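Local coordinates for aminotransferase (PDB 4ZM4), which belongs to the class-III aminotransferase family of pyridoxal-5'-phosphate-dependent proteins and assembles as a pair of identical subunits, at residues B[283-288]-B[312-317]; B[101-106]-B[320-325]; B[404-409]-B[440-445]. The protein carries 1 engineered substitution. One frame throughout, in Å; residues are numbered along the deposited sequence.

Contact 1 (B[283-288]-B[312-317]); sequences GGFPVA and AGNHAA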
ATOM      1  N   GLY B 283      11.738  -2.672   8.059  1.00 19.58           N
ATOM      2  CA  GLY B 283      11.654  -3.526   9.249  1.00 18.50           C
ATOM      3  C   GLY B 283      10.269  -3.977   9.663  1.00 18.38           C
ATOM      4  O   GLY B 283       9.990  -4.183  10.857  1.00 17.96           O
ATOM      5  N   GLY B 284       9.397  -4.142   8.685  1.00 18.45           N
ATOM      6  CA  GLY B 284       7.995  -4.492   8.957  1.00 18.42           C
ATOM      7  C   GLY B 284       6.991  -3.363   8.887  1.00 17.86           C
ATOM      8  O   GLY B 284       5.799  -3.628   8.910  1.00 20.19           O
ATOM      9  N   PHE B 285       7.441  -2.109   8.837  1.00 17.11           N
ATOM     10  CA  PHE B 285       6.516  -1.004   8.640  1.00 18.30           C
ATOM     11  C   PHE B 285       6.051  -1.035   7.181  1.00 19.16           C
ATOM     12  O   PHE B 285       6.875  -1.291   6.280  1.00 23.19           O
ATOM     13  CB  PHE B 285       7.181   0.351   8.957  1.00 17.63           C
ATOM     14  CG  PHE B 285       6.212   1.499   9.087  1.00 17.61           C
ATOM     15  CD1 PHE B 285       5.730   2.167   7.952  1.00 18.93           C
ATOM     16  CD2 PHE B 285       5.770   1.917  10.324  1.00 19.27           C
ATOM     17  CE1 PHE B 285       4.842   3.227   8.067  1.00 18.90           C
ATOM     18  CE2 PHE B 285       4.876   2.982  10.460  1.00 19.66           C
ATOM     19  CZ  PHE B 285       4.419   3.639   9.319  1.00 19.79           C
ATOM     20  N   PRO B 286       4.775  -0.735   6.920  1.00 17.33           N
ATOM     21  CA  PRO B 286       4.395  -0.772   5.500  1.00 18.57           C
ATOM     22  C   PRO B 286       5.028   0.348   4.665  1.00 18.86           C
ATOM     23  O   PRO B 286       4.630   1.521   4.775  1.00 21.62           O
ATOM     24  CB  PRO B 286       2.875  -0.671   5.532  1.00 17.56           C
ATOM     25  CG  PRO B 286       2.503  -0.675   6.966  1.00 18.32           C
ATOM     26  CD  PRO B 286       3.685  -0.281   7.762  1.00 17.22           C
ATOM     27  N   VAL B 287       6.055  -0.013   3.902  1.00 18.97           N
ATOM     28  CA  VAL B 287       6.827   0.928   3.097  1.00 17.90           C
ATOM     29  C   VAL B 287       7.573   0.186   2.008  1.00 16.87           C
ATOM     30  O   VAL B 287       7.945  -0.954   2.173  1.00 16.14           O
ATOM     31  CB  VAL B 287       7.821   1.751   3.952  1.00 19.07           C
ATOM     32  CG1 VAL B 287       8.866   0.863   4.597  1.00 21.17           C
ATOM     33  CG2 VAL B 287       8.500   2.845   3.127  1.00 19.16           C
ATOM     34  N   ALA B 288       7.713   0.845   0.863  1.00 17.43           N
ATOM     35  CA  ALA B 288       8.405   0.308  -0.288  1.00 18.24           C
ATOM     36  C   ALA B 288       8.982   1.483  -1.073  1.00 18.73           C
ATOM     37  O   ALA B 288       8.698   2.637  -0.768  1.00 19.32           O
ATOM     38  CB  ALA B 288       7.446  -0.462  -1.178  1.00 19.20           C
ATOM     39  N   ALA B 312       2.357   7.856   0.794  1.00 15.52           N
ATOM     40  CA  ALA B 312       3.628   7.477   0.260  1.00 15.84           C
ATOM     41  C   ALA B 312       4.684   8.360   0.909  1.00 16.82           C
ATOM     42  O   ALA B 312       4.555   9.564   0.907  1.00 16.92           O
ATOM     43  CB  ALA B 312       3.644   7.583  -1.257  1.00 16.26           C
ATOM     44  N   GLY B 313       5.738   7.734   1.432  1.00 17.57           N
ATOM     45  CA  GLY B 313       6.849   8.480   1.989  1.00 19.37           C
ATOM     46  C   GLY B 313       6.466   9.234   3.264  1.00 19.81           C
ATOM     47  O   GLY B 313       7.010  10.269   3.528  1.00 19.11           O
ATOM     48  N   ASN B 314       5.493   8.738   4.022  1.00 19.04           N
ATOM     49  CA  ASN B 314       5.108   9.428   5.241  1.00 17.84           C
ATOM     50  C   ASN B 314       6.252   9.376   6.241  1.00 16.99           C
ATOM     51  O   ASN B 314       7.175   8.569   6.119  1.00 15.33           O
ATOM     52  CB  ASN B 314       3.796   8.838   5.837  1.00 17.34           C
ATOM     53  CG  ASN B 314       3.944   7.399   6.291  1.00 18.64           C
ATOM     54  OD1 ASN B 314       4.391   7.120   7.427  1.00 19.08           O
ATOM     55  ND2 ASN B 314       3.541   6.463   5.437  1.00 18.79           N
ATOM     56  N   HIS B 315       6.177  10.214   7.267  1.00 17.67           N
ATOM     57  CA  HIS B 315       7.330  10.444   8.139  1.00 18.01           C
ATOM     58  C   HIS B 315       7.645   9.245   9.027  1.00 17.81           C
ATOM     59  O   HIS B 315       8.820   8.928   9.227  1.00 17.88           O
ATOM     60  CB  HIS B 315       7.143  11.702   8.990  1.00 19.02           C
ATOM     61  CG  HIS B 315       6.570  12.863   8.242  1.00 18.31           C
ATOM     62  ND1 HIS B 315       6.926  13.158   6.955  1.00 18.93           N
ATOM     63  CD2 HIS B 315       5.624  13.771   8.590  1.00 19.25           C
ATOM     64  CE1 HIS B 315       6.227  14.202   6.530  1.00 19.46           C
ATOM     65  NE2 HIS B 315       5.425  14.592   7.502  1.00 19.08           N
ATOM     66  N   ALA B 316       6.618   8.567   9.529  1.00 17.81           N
ATOM     67  CA  ALA B 316       6.831   7.308  10.253  1.00 18.33           C
ATOM     68  C   ALA B 316       7.518   6.260   9.390  1.00 18.91           C
ATOM     69  O   ALA B 316       8.534   5.691   9.804  1.00 21.07           O
ATOM     70  CB  ALA B 316       5.526   6.747  10.783  1.00 18.63           C
ATOM     71  N   ALA B 317       7.010   6.034   8.183  1.00 18.51           N
ATOM     72  CA  ALA B 317       7.629   5.072   7.265  1.00 19.53           C
ATOM     73  C   ALA B 317       9.099   5.394   6.977  1.00 19.04           C
ATOM     74  O   ALA B 317       9.955   4.504   7.029  1.00 20.22           O
ATOM     75  CB  ALA B 317       6.866   5.006   5.938  1.00 20.44           C
TER

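Contact 2 (B[101-106]-B[320-325]); sequences ARAGAL and AVVAML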
ATOM      1  N   ALA B 101      15.398  13.277   2.723  1.00 21.84           N
ATOM      2  CA  ALA B 101      16.800  13.235   2.253  1.00 23.43           C
ATOM      3  C   ALA B 101      17.645  12.136   2.926  1.00 23.41           C
ATOM      4  O   ALA B 101      18.515  11.528   2.286  1.00 23.11           O
ATOM      5  CB  ALA B 101      17.476  14.603   2.422  1.00 22.28           C
ATOM      6  N   ARG B 102      17.398  11.905   4.206  1.00 25.58           N
ATOM      7  CA  ARG B 102      18.154  10.888   4.957  1.00 27.07           C
ATOM      8  C   ARG B 102      17.764   9.477   4.496  1.00 22.86           C
ATOM      9  O   ARG B 102      18.640   8.650   4.260  1.00 20.09           O
ATOM     10  CB  ARG B 102      17.948  11.041   6.453  1.00 31.63           C
ATOM     11  CG  ARG B 102      18.317  12.404   7.013  1.00 39.53           C
ATOM     12  CD  ARG B 102      19.362  12.279   8.141  1.00 47.92           C
ATOM     13  NE  ARG B 102      20.424  11.314   7.819  1.00 61.45           N
ATOM     14  CZ  ARG B 102      20.659  10.101   8.373  1.00 60.17           C
ATOM     15  NH1 ARG B 102      19.934   9.611   9.379  1.00 60.45           N
ATOM     16  NH2 ARG B 102      21.663   9.368   7.896  1.00 57.83           N
ATOM     17  N   ALA B 103      16.469   9.234   4.307  1.00 20.23           N
ATOM     18  CA  ALA B 103      16.031   7.947   3.753  1.00 20.33           C
ATOM     19  C   ALA B 103      16.592   7.727   2.369  1.00 20.20           C
ATOM     20  O   ALA B 103      17.185   6.689   2.088  1.00 21.21           O
ATOM     21  CB  ALA B 103      14.528   7.857   3.734  1.00 19.97           C
ATOM     22  N   GLY B 104      16.452   8.722   1.502  1.00 21.75           N
ATOM     23  CA  GLY B 104      16.949   8.619   0.138  1.00 21.18           C
ATOM     24  C   GLY B 104      18.438   8.342   0.121  1.00 21.06           C
ATOM     25  O   GLY B 104      18.898   7.440  -0.592  1.00 20.84           O
ATOM     26  N   ALA B 105      19.196   9.087   0.927  1.00 21.53           N
ATOM     27  CA  ALA B 105      20.685   8.983   0.929  1.00 20.32           C
ATOM     28  C   ALA B 105      21.161   7.638   1.438  1.00 21.14           C
ATOM     29  O   ALA B 105      22.066   7.022   0.850  1.00 23.81           O
ATOM     30  CB  ALA B 105      21.304  10.103   1.743  1.00 19.90           C
ATOM     31  N   LEU B 106      20.534   7.138   2.498  1.00 20.69           N
ATOM     32  CA  LEU B 106      20.815   5.766   2.940  1.00 20.10           C
ATOM     33  C   LEU B 106      20.597   4.707   1.863  1.00 20.52           C
ATOM     34  O   LEU B 106      21.412   3.803   1.702  1.00 23.19           O
ATOM     35  CB  LEU B 106      20.019   5.434   4.212  1.00 20.22           C
ATOM     36  CG  LEU B 106      20.760   5.981   5.438  1.00 20.21           C
ATOM     37  CD1 LEU B 106      19.858   6.137   6.658  1.00 19.31           C
ATOM     38  CD2 LEU B 106      21.955   5.084   5.745  1.00 19.48           C
ATOM     39  N   ALA B 320      11.330   4.726   9.886  1.00 21.27           N
ATOM     40  CA  ALA B 320      11.642   3.305   9.946  1.00 19.96           C
ATOM     41  C   ALA B 320      12.777   2.945   8.964  1.00 19.19           C
ATOM     42  O   ALA B 320      13.636   2.149   9.289  1.00 17.81           O
ATOM     43  CB  ALA B 320      10.394   2.470   9.669  1.00 19.85           C
ATOM     44  N   VAL B 321      12.761   3.527   7.765  1.00 19.12           N
ATOM     45  CA  VAL B 321      13.803   3.240   6.785  1.00 19.33           C
ATOM     46  C   VAL B 321      15.126   3.741   7.334  1.00 20.09           C
ATOM     47  O   VAL B 321      16.127   3.025   7.287  1.00 21.29           O
ATOM     48  CB  VAL B 321      13.512   3.869   5.395  1.00 20.53           C
ATOM     49  CG1 VAL B 321      14.701   3.772   4.458  1.00 19.54           C
ATOM     50  CG2 VAL B 321      12.307   3.201   4.737  1.00 21.41           C
ATOM     51  N   VAL B 322      15.131   4.949   7.877  1.00 20.47           N
ATOM     52  CA  VAL B 322      16.356   5.549   8.434  1.00 19.57           C
ATOM     53  C   VAL B 322      16.932   4.741   9.594  1.00 19.51           C
ATOM     54  O   VAL B 322      18.129   4.470   9.651  1.00 17.46           O
ATOM     55  CB  VAL B 322      16.093   7.007   8.867  1.00 20.23           C
ATOM     56  CG1 VAL B 322      17.218   7.531   9.783  1.00 19.48           C
ATOM     57  CG2 VAL B 322      15.920   7.895   7.633  1.00 18.59           C
ATOM     58  N   ALA B 323      16.074   4.345  10.516  1.00 20.34           N
ATOM     59  CA  ALA B 323      16.522   3.528  11.653  1.00 21.25           C
ATOM     60  C   ALA B 323      17.017   2.142  11.201  1.00 22.13           C
ATOM     61  O   ALA B 323      18.037   1.659  11.687  1.00 21.84           O
ATOM     62  CB  ALA B 323      15.403   3.378  12.681  1.00 21.78           C
ATOM     63  N   MET B 324      16.315   1.529  10.247  1.00 21.68           N
ATOM     64  CA  MET B 324      16.623   0.154   9.862  1.00 21.85           C
ATOM     65  C   MET B 324      17.862   0.129   9.024  1.00 20.68           C
ATOM     66  O   MET B 324      18.776  -0.658   9.282  1.00 23.43           O
ATOM     67  CB  MET B 324      15.457  -0.463   9.105  1.00 22.12           C
ATOM     68  CG  MET B 324      15.624  -1.931   8.770  1.00 23.52           C
ATOM     69  SD  MET B 324      15.792  -3.026  10.200  1.00 24.00           S
ATOM     70  CE  MET B 324      15.523  -4.626   9.412  1.00 23.26           C
ATOM     71  N   LEU B 325      17.926   0.996   8.020  1.00 18.92           N
ATOM     72  CA  LEU B 325      19.104   1.013   7.154  1.00 18.00           C
ATOM     73  C   LEU B 325      20.319   1.604   7.903  1.00 18.73           C
ATOM     74  O   LEU B 325      21.446   1.187   7.654  1.00 19.32           O
ATOM     75  CB  LEU B 325      18.827   1.755   5.857  1.00 17.00           C
ATOM     76  CG  LEU B 325      17.781   1.170   4.903  1.00 15.62           C
ATOM     77  CD1 LEU B 325      17.765   1.889   3.564  1.00 14.61           C
ATOM     78  CD2 LEU B 325      18.012  -0.313   4.684  1.00 15.24           C
TER

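Contact 3 (B[404-409]-B[440-445]); sequences TLAQKE and QRSLVG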
ATOM      1  N   THR B 404       1.848 -29.180   9.855  1.00 25.09           N
ATOM      2  CA  THR B 404       0.892 -29.350  10.996  1.00 23.25           C
ATOM      3  C   THR B 404       1.602 -29.969  12.191  1.00 22.63           C
ATOM      4  O   THR B 404       1.427 -29.528  13.329  1.00 23.00           O
ATOM      5  CB  THR B 404      -0.318 -30.234  10.604  1.00 23.22           C
ATOM      6  OG1 THR B 404      -1.111 -29.568   9.619  1.00 22.08           O
ATOM      7  CG2 THR B 404      -1.195 -30.561  11.792  1.00 23.61           C
ATOM      8  N   LEU B 405       2.416 -30.996  11.932  1.00 23.90           N
ATOM      9  CA  LEU B 405       3.101 -31.715  13.006  1.00 24.71           C
ATOM     10  C   LEU B 405       4.137 -30.827  13.655  1.00 25.03           C
ATOM     11  O   LEU B 405       4.262 -30.797  14.881  1.00 25.69           O
ATOM     12  CB  LEU B 405       3.733 -33.008  12.471  1.00 26.34           C
ATOM     13  CG  LEU B 405       2.734 -34.145  12.153  1.00 27.41           C
ATOM     14  CD1 LEU B 405       3.335 -35.172  11.202  1.00 26.86           C
ATOM     15  CD2 LEU B 405       2.245 -34.799  13.443  1.00 26.86           C
ATOM     16  N   ALA B 406       4.889 -30.109  12.823  1.00 24.96           N
ATOM     17  CA  ALA B 406       5.915 -29.170  13.309  1.00 24.45           C
ATOM     18  C   ALA B 406       5.291 -28.064  14.128  1.00 22.96           C
ATOM     19  O   ALA B 406       5.789 -27.726  15.186  1.00 22.77           O
ATOM     20  CB  ALA B 406       6.698 -28.581  12.131  1.00 24.20           C
ATOM     21  N   GLN B 407       4.165 -27.538  13.653  1.00 23.83           N
ATOM     22  CA  GLN B 407       3.460 -26.467  14.351  1.00 23.70           C
ATOM     23  C   GLN B 407       3.057 -26.901  15.745  1.00 26.21           C
ATOM     24  O   GLN B 407       3.243 -26.146  16.701  1.00 24.06           O
ATOM     25  CB  GLN B 407       2.242 -26.008  13.573  1.00 24.47           C
ATOM     26  CG  GLN B 407       1.580 -24.749  14.127  1.00 24.27           C
ATOM     27  CD  GLN B 407       0.460 -24.221  13.238  1.00 24.97           C
ATOM     28  OE1 GLN B 407       0.649 -24.000  12.030  1.00 26.85           O
ATOM     29  NE2 GLN B 407      -0.718 -24.009  13.826  1.00 24.76           N
ATOM     30  N   LYS B 408       2.545 -28.128  15.868  1.00 28.33           N
ATOM     31  CA  LYS B 408       2.260 -28.706  17.168  1.00 31.83           C
ATOM     32  C   LYS B 408       3.483 -28.864  18.028  1.00 30.72           C
ATOM     33  O   LYS B 408       3.390 -28.713  19.248  1.00 33.44           O
ATOM     34  CB  LYS B 408       1.611 -30.076  17.043  1.00 37.54           C
ATOM     35  CG  LYS B 408       0.194 -30.027  16.558  1.00 41.24           C
ATOM     36  CD  LYS B 408      -0.252 -31.440  16.275  1.00 47.92           C
ATOM     37  CE  LYS B 408      -1.749 -31.514  16.076  1.00 54.58           C
ATOM     38  NZ  LYS B 408      -2.189 -32.854  16.544  1.00 62.20           N
ATOM     39  N   GLU B 409       4.621 -29.211  17.429  1.00 28.73           N
ATOM     40  CA  GLU B 409       5.882 -29.260  18.175  1.00 26.08           C
ATOM     41  C   GLU B 409       6.441 -27.873  18.514  1.00 24.96           C
ATOM     42  O   GLU B 409       7.472 -27.772  19.158  1.00 25.56           O
ATOM     43  CB  GLU B 409       6.934 -30.063  17.403  1.00 27.92           C
ATOM     44  CG  GLU B 409       6.587 -31.527  17.171  1.00 27.67           C
ATOM     45  CD  GLU B 409       6.417 -32.323  18.459  1.00 27.49           C
ATOM     46  OE1 GLU B 409       6.981 -31.949  19.502  1.00 23.00           O
ATOM     47  OE2 GLU B 409       5.760 -33.383  18.408  1.00 30.00           O
ATOM     48  N   GLN B 440      12.696 -33.389  13.838  1.00 34.37           N
ATOM     49  CA  GLN B 440      12.934 -34.828  14.083  1.00 39.34           C
ATOM     50  C   GLN B 440      11.643 -35.507  14.609  1.00 40.41           C
ATOM     51  O   GLN B 440      11.157 -36.479  14.038  1.00 30.59           O
ATOM     52  CB  GLN B 440      14.098 -34.988  15.073  1.00 39.36           C
ATOM     53  CG  GLN B 440      13.971 -36.056  16.145  1.00 44.83           C
ATOM     54  CD  GLN B 440      14.349 -37.418  15.641  1.00 50.69           C
ATOM     55  OE1 GLN B 440      15.265 -37.550  14.835  1.00 59.23           O
ATOM     56  NE2 GLN B 440      13.658 -38.450  16.120  1.00 52.55           N
ATOM     57  N   ARG B 441      11.079 -34.938  15.670  1.00 40.26           N
ATOM     58  CA  ARG B 441       9.854 -35.463  16.264  1.00 41.68           C
ATOM     59  C   ARG B 441       8.690 -35.465  15.261  1.00 42.83           C
ATOM     60  O   ARG B 441       7.942 -36.436  15.180  1.00 45.22           O
ATOM     61  CB  ARG B 441       9.505 -34.675  17.538  1.00 42.35           C
ATOM     62  CG  ARG B 441       9.920 -35.391  18.824  1.00 42.55           C
ATOM     63  CD  ARG B 441      10.451 -34.503  19.945  1.00 40.42           C
ATOM     64  NE  ARG B 441       9.844 -33.177  19.959  1.00 38.65           N
ATOM     65  CZ  ARG B 441      10.498 -32.040  20.219  1.00 38.85           C
ATOM     66  NH1 ARG B 441      11.802 -32.041  20.501  1.00 39.08           N
ATOM     67  NH2 ARG B 441       9.842 -30.880  20.188  1.00 39.10           N
ATOM     68  N   SER B 442       8.585 -34.417  14.450  1.00 41.40           N
ATOM     69  CA  SER B 442       7.517 -34.325  13.469  1.00 38.31           C
ATOM     70  C   SER B 442       7.675 -35.364  12.353  1.00 36.07           C
ATOM     71  O   SER B 442       6.684 -35.916  11.863  1.00 35.75           O
ATOM     72  CB  SER B 442       7.454 -32.908  12.880  1.00 40.65           C
ATOM     73  OG  SER B 442       7.367 -31.946  13.922  1.00 40.37           O
ATOM     74  N   LEU B 443       8.904 -35.628  11.929  1.00 34.49           N
ATOM     75  CA  LEU B 443       9.116 -36.602  10.848  1.00 36.48           C
ATOM     76  C   LEU B 443       8.751 -38.001  11.319  1.00 39.63           C
ATOM     77  O   LEU B 443       8.229 -38.791  10.555  1.00 41.53           O
ATOM     78  CB  LEU B 443      10.561 -36.576  10.316  1.00 33.53           C
ATOM     79  CG  LEU B 443      10.996 -35.385   9.477  1.00 31.19           C
ATOM     80  CD1 LEU B 443      12.510 -35.381   9.330  1.00 30.44           C
ATOM     81  CD2 LEU B 443      10.323 -35.356   8.110  1.00 30.98           C
ATOM     82  N   VAL B 444       9.035 -38.301  12.580  1.00 46.36           N
ATOM     83  CA  VAL B 444       8.745 -39.627  13.128  1.00 47.52           C
ATOM     84  C   VAL B 444       7.228 -39.873  13.126  1.00 47.09           C
ATOM     85  O   VAL B 444       6.791 -41.012  12.943  1.00 52.01           O
ATOM     86  CB  VAL B 444       9.413 -39.830  14.517  1.00 49.16           C
ATOM     87  CG1 VAL B 444       9.046 -41.178  15.120  1.00 49.67           C
ATOM     88  CG2 VAL B 444      10.933 -39.731  14.401  1.00 48.71           C
ATOM     89  N   GLY B 445       6.434 -38.805  13.262  1.00 46.10           N
ATOM     90  CA  GLY B 445       4.968 -38.897  13.178  1.00 42.14           C
ATOM     91  C   GLY B 445       4.388 -38.938  11.760  1.00 40.18           C
ATOM     92  O   GLY B 445       3.174 -39.022  11.573  1.00 38.16           O
TER

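Contact 1 (B[283-288]-B[312-317])
The phenyl ring of Phe-285 is flanked on both faces: Pro-286 CD lies 3.1 Å above the plane of one, near the rim, and the Ala-316 to Ala-317 peptide lies over the other, also toward the rim. With CG anti to the backbone N (chi1 -167°), the ring swings onto the first turn of helix 315-329. There Ala-317 CB meets Phe-285 CE1 at 3.4 Å, and Ala-316 CB touches Phe-285 CZ at 3.6 Å. Ala-317 CB also receives Val-287 CG2, at 3.9 Å. The loop 283-288 leads into strand 288-292, the antiparallel member of the seven-stranded sheet of the fold-type I large domain, so the contact joins that lead-in with a helix start. Asn-314 is the N-cap of that helix. Its CG sits between backbone N and carbonyl carbon (chi1 65°), from which Asn-314 OD1 accepts from Ala-317 N at 2.9 Å. The bond is nearly straight (167°), although the donor stands above the carbonyl plane. Asn-314 ND2 is hydrogen-bonded to Tyr-311 O, and the two bonds together fix the amide's rotation. Phe-285 meets Phe-285 of the second subunit, and Pro-286 packs on its Asn-314.

Contact 2 (B[101-106]-B[320-325])
Helical segments 101-106 and 320-325 run in broadly the same direction, their axes inclined by 41° and 8.8 Å apart at closest approach, with the CA atoms of Ala-103 and Val-322 5.3 Å from each other. Val-322 and Leu-106 bury the most surface, in nearly equal shares, and the two methyls of Val-322 divide the work. CG1, anti to the backbone N (chi1 165°), reaches toward the guanidinium of Arg-102, where Val-322 CG1 lies 3.4 Å from Arg-102 NH1. CG2, beside the backbone N, presses on the main chain of the other helix, with Val-322 CG2 3.6 Å from Ala-103 N. Arg-102 comes to Val-322 because its chain bends at chi2 (-124°) and chi3, so that the two side chains cross at about a right angle. Ala-103, whose side chain is a single methyl, permits the close backbone approach, and its CB also meets Val-321 CG1 at 4.2 Å. One turn on, Leu-106 CD1 rests 3.8 Å from Val-322 O, while Leu-106 CB faces Leu-325 CB at 4.2 Å. Leu-325 continues the interface onto Ile-107 and Leu-110, farther along helix 98-110. Elsewhere on helix 315-329, Ala-323 and Met-324 pack on Ala-82 and Val-79 of helix 77-89, which places the helix between two neighbours within the large domain. No hydrogen bond or salt bridge joins the two segments: cohesion here rests on van der Waals contact and burial of aliphatic surface, and the guanidinium of Arg-102, an exposed residue, lends contact area rather than a charge pairing across the interface.

Contact 3 (B[404-409]-B[440-445])
Glu-409 turns its CG beside the backbone N (chi1 -63°) and bends again at chi2 (-61°), which brings its carboxylate across to Arg-441, itself bent at chi2 and chi3. Arg-441 grips it side-on in a salt bridge: NE and NH2 both donate to the single atom Glu-409 OE1, each at 3.1 Å. That oxygen lies in the guanidinium plane, at its edge, yet both donors meet it from above the carboxylate plane, the two flat groups being 70° apart. Deeper in, Ser-442 packs against Leu-405, Ala-406 and Glu-409. Its CB sits 3.7 Å from Leu-405 CB, and its OG comes within 3.2 Å of Ala-406 CA and 3.4 Å of Glu-409 CG. The hydroxyl is spent on Ala-438 O, one turn back. The contact joins helices 396-408 and 429-444, probably in the smaller C-terminal domain of fold-type I, the latter leaning on helix 334-355 through Leu-443. Two donors converging on one oxygen would draw negative charge toward OE1 and probably favour the ionised form of Glu-409, while the hydroxyl of buried Ser-442, close to Ala-406 N but at a poor angle, adds shape rather than a cross-helix hydrogen bond.

Overall arrangement
Contacts 1 and 2 form one continuous region, centres 10 Å apart, because both use helix 315-329: Phe-285 CB of contact 1 lies 3.9 Å from Ala-320 CB of contact 2, and Val-287 packs on Val-321. Both also touch the second subunit. Contact 1 is nearer the ligands, with the side chain of Pro-286 about 7 Å from bound P3B and that of Asn-314 about 9 Å from bound PLP, whose pocket includes Gly-309, Val-310 and Tyr-311, just ahead of 312-317. The side chain of Val-321 in contact 2 stands about 13 Å from P3B. Contact 3 is remote, its nearest atoms about 21 Å from contact 1 and about 25 Å from contact 2.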